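Local coordinates for protein probable arabinosyltransferase B (Mycobacterium tuberculosis H37Rv, PDB 7BVF) that is a membrane arabinosyltransferase that polymerises arabinose into the arabinan of cell-wall arabinogalactan, at residues N791-V803 / D920-L932. Sequence-based numbering, arbitrary orientation.
Sequences NGVPEHTVAEAIV and DLYGEQPKAWRNL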
loop_
_atom_site.group_PDB
_atom_site.type_symbol
_atom_site.label_atom_id
_atom_site.label_comp_id
_atom_site.label_asym_id
_atom_site.label_seq_id
_atom_site.Cartn_x
_atom_site.Cartn_y
_atom_site.Cartn_z
ATOM N N ASN A 791 6.253 42.824 1.586
ATOM C CA ASN A 791 5.288 41.893 1.000
ATOM C C ASN A 791 5.980 40.680 0.387
ATOM O O ASN A 791 5.764 40.341 -0.773
ATOM C CB ASN A 791 4.440 42.612 -0.042
ATOM C CG ASN A 791 3.558 43.680 0.557
ATOM O OD1 ASN A 791 3.983 44.816 0.747
ATOM N ND2 ASN A 791 2.316 43.326 0.843
ATOM N N GLY A 792 6.816 40.005 1.165
ATOM C CA GLY A 792 7.593 38.907 0.631
ATOM C C GLY A 792 7.106 37.538 1.048
ATOM O O GLY A 792 7.914 36.664 1.368
ATOM N N VAL A 793 5.794 37.336 1.063
ATOM C CA VAL A 793 5.212 36.054 1.457
ATOM C C VAL A 793 4.212 35.639 0.383
ATOM O O VAL A 793 3.561 36.505 -0.217
ATOM C CB VAL A 793 4.549 36.145 2.842
ATOM C CG1 VAL A 793 4.206 34.772 3.372
ATOM C CG2 VAL A 793 5.451 36.859 3.826
ATOM N N PRO A 794 4.058 34.344 0.097
ATOM C CA PRO A 794 3.029 33.918 -0.860
ATOM C C PRO A 794 1.614 34.152 -0.354
ATOM O O PRO A 794 1.416 34.740 0.712
ATOM C CB PRO A 794 3.321 32.425 -1.040
ATOM C CG PRO A 794 4.751 32.295 -0.741
ATOM C CD PRO A 794 5.035 33.275 0.348
ATOM N N GLU A 795 0.619 33.705 -1.117
ATOM C CA GLU A 795 -0.756 34.116 -0.858
ATOM C C GLU A 795 -1.386 33.338 0.293
ATOM O O GLU A 795 -1.775 33.921 1.309
ATOM C CB GLU A 795 -1.592 33.960 -2.129
ATOM C CG GLU A 795 -1.275 34.987 -3.194
ATOM C CD GLU A 795 -1.623 36.395 -2.767
ATOM O OE1 GLU A 795 -2.592 36.558 -2.000
ATOM O OE2 GLU A 795 -0.930 37.340 -3.197
ATOM N N HIS A 796 -1.513 32.023 0.146
ATOM C CA HIS A 796 -2.223 31.213 1.134
ATOM C C HIS A 796 -1.229 30.557 2.091
ATOM O O HIS A 796 -1.077 29.338 2.149
ATOM C CB HIS A 796 -3.095 30.176 0.437
ATOM C CG HIS A 796 -4.300 30.757 -0.235
ATOM N ND1 HIS A 796 -5.324 31.359 0.464
ATOM C CD2 HIS A 796 -4.646 30.824 -1.541
ATOM C CE1 HIS A 796 -6.247 31.775 -0.384
ATOM N NE2 HIS A 796 -5.859 31.463 -1.607
ATOM N N THR A 797 -0.546 31.405 2.856
ATOM C CA THR A 797 0.361 30.961 3.905
ATOM C C THR A 797 -0.379 31.048 5.233
ATOM O O THR A 797 -0.844 32.126 5.617
ATOM C CB THR A 797 1.632 31.809 3.932
ATOM O OG1 THR A 797 2.070 32.052 2.594
ATOM C CG2 THR A 797 2.735 31.089 4.668
ATOM N N VAL A 798 -0.504 29.914 5.922
ATOM C CA VAL A 798 -1.303 29.816 7.132
ATOM C C VAL A 798 -0.449 29.233 8.250
ATOM O O VAL A 798 0.656 28.742 8.028
ATOM C CB VAL A 798 -2.574 28.970 6.922
ATOM C CG1 VAL A 798 -3.402 29.533 5.789
ATOM C CG2 VAL A 798 -2.215 27.534 6.642
ATOM N N ALA A 799 -0.987 29.288 9.465
ATOM C CA ALA A 799 -0.264 28.870 10.659
ATOM C C ALA A 799 -0.368 27.359 10.823
ATOM O O ALA A 799 -1.458 26.825 11.042
ATOM C CB ALA A 799 -0.810 29.588 11.888
ATOM N N GLU A 800 0.770 26.673 10.710
ATOM C CA GLU A 800 0.884 25.250 11.031
ATOM C C GLU A 800 0.013 24.380 10.128
ATOM O O GLU A 800 -0.543 23.373 10.564
ATOM C CB GLU A 800 0.552 24.993 12.498
ATOM C CG GLU A 800 1.387 25.792 13.470
ATOM C CD GLU A 800 0.899 25.659 14.894
ATOM O OE1 GLU A 800 1.127 26.593 15.689
ATOM O OE2 GLU A 800 0.286 24.622 15.220
ATOM N N ALA A 801 -0.095 24.757 8.858
ATOM C CA ALA A 801 -0.884 23.986 7.907
ATOM C C ALA A 801 -0.514 24.416 6.497
ATOM O O ALA A 801 0.177 25.414 6.290
ATOM C CB ALA A 801 -2.383 24.161 8.149
ATOM N N ILE A 802 -0.983 23.639 5.526
ATOM C CA ILE A 802 -0.782 23.921 4.110
ATOM C C ILE A 802 -2.130 23.797 3.417
ATOM O O ILE A 802 -2.747 22.727 3.441
ATOM C CB ILE A 802 0.246 22.974 3.469
ATOM C CG1 ILE A 802 1.578 23.048 4.211
ATOM C CG2 ILE A 802 0.450 23.322 2.013
ATOM C CD1 ILE A 802 2.662 22.201 3.600
ATOM N N VAL A 803 -2.586 24.888 2.802
ATOM C CA VAL A 803 -3.905 24.913 2.184
ATOM C C VAL A 803 -3.901 24.044 0.933
ATOM O O VAL A 803 -2.952 24.075 0.139
ATOM C CB VAL A 803 -4.315 26.356 1.861
ATOM C CG1 VAL A 803 -5.761 26.414 1.426
ATOM C CG2 VAL A 803 -4.093 27.243 3.061
ATOM N N ASP A 920 12.598 24.448 15.659
ATOM C CA ASP A 920 11.322 24.442 14.967
ATOM C C ASP A 920 10.767 23.029 14.883
ATOM O O ASP A 920 11.511 22.049 14.839
ATOM C CB ASP A 920 11.427 25.051 13.566
ATOM C CG ASP A 920 12.506 24.418 12.714
ATOM O OD1 ASP A 920 12.831 25.006 11.664
ATOM O OD2 ASP A 920 13.035 23.352 13.080
ATOM N N LEU A 921 9.441 22.936 14.867
ATOM C CA LEU A 921 8.758 21.655 14.795
ATOM C C LEU A 921 8.286 21.314 13.395
ATOM O O LEU A 921 8.273 20.137 13.026
ATOM C CB LEU A 921 7.553 21.646 15.739
ATOM C CG LEU A 921 7.746 22.322 17.093
ATOM C CD1 LEU A 921 6.481 22.210 17.904
ATOM C CD2 LEU A 921 8.913 21.721 17.841
ATOM N N TYR A 922 7.896 22.315 12.615
ATOM C CA TYR A 922 7.393 22.107 11.260
ATOM C C TYR A 922 8.508 22.309 10.240
ATOM O O TYR A 922 8.439 23.152 9.352
ATOM C CB TYR A 922 6.211 23.034 10.998
ATOM C CG TYR A 922 5.114 22.861 12.016
ATOM C CD1 TYR A 922 4.183 21.845 11.887
ATOM C CD2 TYR A 922 5.027 23.690 13.122
ATOM C CE1 TYR A 922 3.189 21.669 12.818
ATOM C CE2 TYR A 922 4.036 23.520 14.061
ATOM C CZ TYR A 922 3.118 22.507 13.902
ATOM O OH TYR A 922 2.121 22.327 14.830
ATOM N N GLY A 923 9.556 21.505 10.386
ATOM C CA GLY A 923 10.706 21.594 9.511
ATOM C C GLY A 923 10.462 21.015 8.135
ATOM O O GLY A 923 10.960 21.542 7.138
ATOM N N GLU A 924 9.699 19.927 8.068
ATOM C CA GLU A 924 9.362 19.308 6.794
ATOM C C GLU A 924 8.177 19.975 6.107
ATOM O O GLU A 924 7.828 19.580 4.990
ATOM C CB GLU A 924 9.073 17.820 6.997
ATOM C CG GLU A 924 10.121 17.098 7.823
ATOM C CD GLU A 924 11.365 16.754 7.024
ATOM O OE1 GLU A 924 11.282 15.873 6.144
ATOM O OE2 GLU A 924 12.428 17.359 7.279
ATOM N N GLN A 925 7.553 20.966 6.746
ATOM C CA GLN A 925 6.484 21.770 6.160
ATOM C C GLN A 925 7.009 23.189 6.000
ATOM O O GLN A 925 6.808 24.035 6.882
ATOM C CB GLN A 925 5.232 21.748 7.040
ATOM C CG GLN A 925 4.469 20.437 7.011
ATOM C CD GLN A 925 5.127 19.350 7.838
ATOM O OE1 GLN A 925 5.695 19.614 8.895
ATOM N NE2 GLN A 925 5.049 18.117 7.357
ATOM N N PRO A 926 7.690 23.504 4.897
ATOM C CA PRO A 926 8.429 24.767 4.808
ATOM C C PRO A 926 7.575 26.013 4.635
ATOM O O PRO A 926 8.139 27.101 4.502
ATOM C CB PRO A 926 9.323 24.552 3.576
ATOM C CG PRO A 926 9.346 23.086 3.357
ATOM C CD PRO A 926 7.998 22.616 3.768
ATOM N N LYS A 927 6.249 25.920 4.620
ATOM C CA LYS A 927 5.394 27.106 4.514
ATOM C C LYS A 927 4.312 27.024 5.591
ATOM O O LYS A 927 3.179 26.630 5.313
ATOM C CB LYS A 927 4.809 27.175 3.120
ATOM C CG LYS A 927 4.462 25.797 2.578
ATOM C CD LYS A 927 3.878 25.842 1.183
ATOM C CE LYS A 927 4.959 25.760 0.127
ATOM N NZ LYS A 927 4.373 25.516 -1.219
ATOM N N ALA A 928 4.649 27.419 6.822
ATOM C CA ALA A 928 3.711 27.149 7.902
ATOM C C ALA A 928 3.620 28.190 9.011
ATOM O O ALA A 928 2.850 27.960 9.945
ATOM C CB ALA A 928 4.043 25.781 8.516
ATOM N N TRP A 929 4.340 29.308 8.966
ATOM C CA TRP A 929 4.292 30.300 10.045
ATOM C C TRP A 929 4.527 29.640 11.408
ATOM O O TRP A 929 3.641 29.562 12.254
ATOM C CB TRP A 929 2.958 31.049 10.038
ATOM C CG TRP A 929 2.867 32.197 9.090
ATOM C CD1 TRP A 929 1.869 32.433 8.199
ATOM C CD2 TRP A 929 3.787 33.284 8.956
ATOM N NE1 TRP A 929 2.112 33.588 7.508
ATOM C CE2 TRP A 929 3.287 34.130 7.954
ATOM C CE3 TRP A 929 4.990 33.621 9.580
ATOM C CZ2 TRP A 929 3.944 35.287 7.563
ATOM C CZ3 TRP A 929 5.638 34.767 9.190
ATOM C CH2 TRP A 929 5.116 35.585 8.193
ATOM N N ARG A 930 5.748 29.146 11.597
ATOM C CA ARG A 930 5.996 28.061 12.535
ATOM C C ARG A 930 6.536 28.469 13.898
ATOM O O ARG A 930 6.720 27.588 14.742
ATOM C CB ARG A 930 6.956 27.051 11.910
ATOM C CG ARG A 930 8.382 27.520 11.883
ATOM C CD ARG A 930 9.187 26.576 11.058
ATOM N NE ARG A 930 8.564 26.411 9.757
ATOM C CZ ARG A 930 9.106 26.823 8.625
ATOM N NH1 ARG A 930 10.287 27.415 8.637
ATOM N NH2 ARG A 930 8.471 26.637 7.485
ATOM N N ASN A 931 6.803 29.750 14.155
ATOM C CA ASN A 931 7.079 30.212 15.518
ATOM C C ASN A 931 8.321 29.534 16.120
ATOM O O ASN A 931 8.236 28.710 17.028
ATOM C CB ASN A 931 5.840 29.982 16.393
ATOM C CG ASN A 931 5.891 30.733 17.691
ATOM O OD1 ASN A 931 6.854 30.631 18.438
ATOM N ND2 ASN A 931 4.844 31.489 17.975
ATOM N N LEU A 932 9.480 29.884 15.561
ATOM C CA LEU A 932 10.766 29.404 16.065
ATOM C C LEU A 932 10.985 29.864 17.504
ATOM O O LEU A 932 10.519 30.930 17.909
ATOM C CB LEU A 932 11.898 29.959 15.208
ATOM C CG LEU A 932 11.824 29.838 13.689
ATOM C CD1 LEU A 932 12.993 30.572 13.067
ATOM C CD2 LEU A 932 11.799 28.413 13.249
#
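The turn at Ala799 and Glu800, between two short, weakly bonded antiparallel strands (797-798 and 801-802), meets segment 920-932 through Glu800 and Ala928, and illustrates a single backbone bond framed by side chains. Glu800 N donates to Ala928 O at 2.6 Å, nearly straight at 177° and lying in the carbonyl plane. The same oxygen receives a CA-H...O contact from Ala799 CA at 3.3 Å. On one flank Glu800 lays its aliphatic stem across Tyr922: CB sits over the ring face, 4.3 Å from the centroid, as a CH-pi contact. With CG beside the backbone N (chi1 -56°) and the chain extended, the carboxylate reaches the phenol end, Glu800 OE2 lying 3.0 Å from Tyr922 OH. Both segments belong to the C-terminal domain, 920-932 staying irregular until its last residue enters strand 932-935 of an antiparallel sheet. On the other flank Thr797 O lies in the plane of the Trp929 indole at its edge, 3.8 Å from CD1, while Thr797 CG2 stands 3.8 Å from NE1. Val793 CG1 approaches the benzo part obliquely, 4.2 Å from Trp929 CZ2, and the Trp929 side chain also touches Ala880 of strand 874-881. Ile802 CD1 rests on Lys927 CG at 4.1 Å.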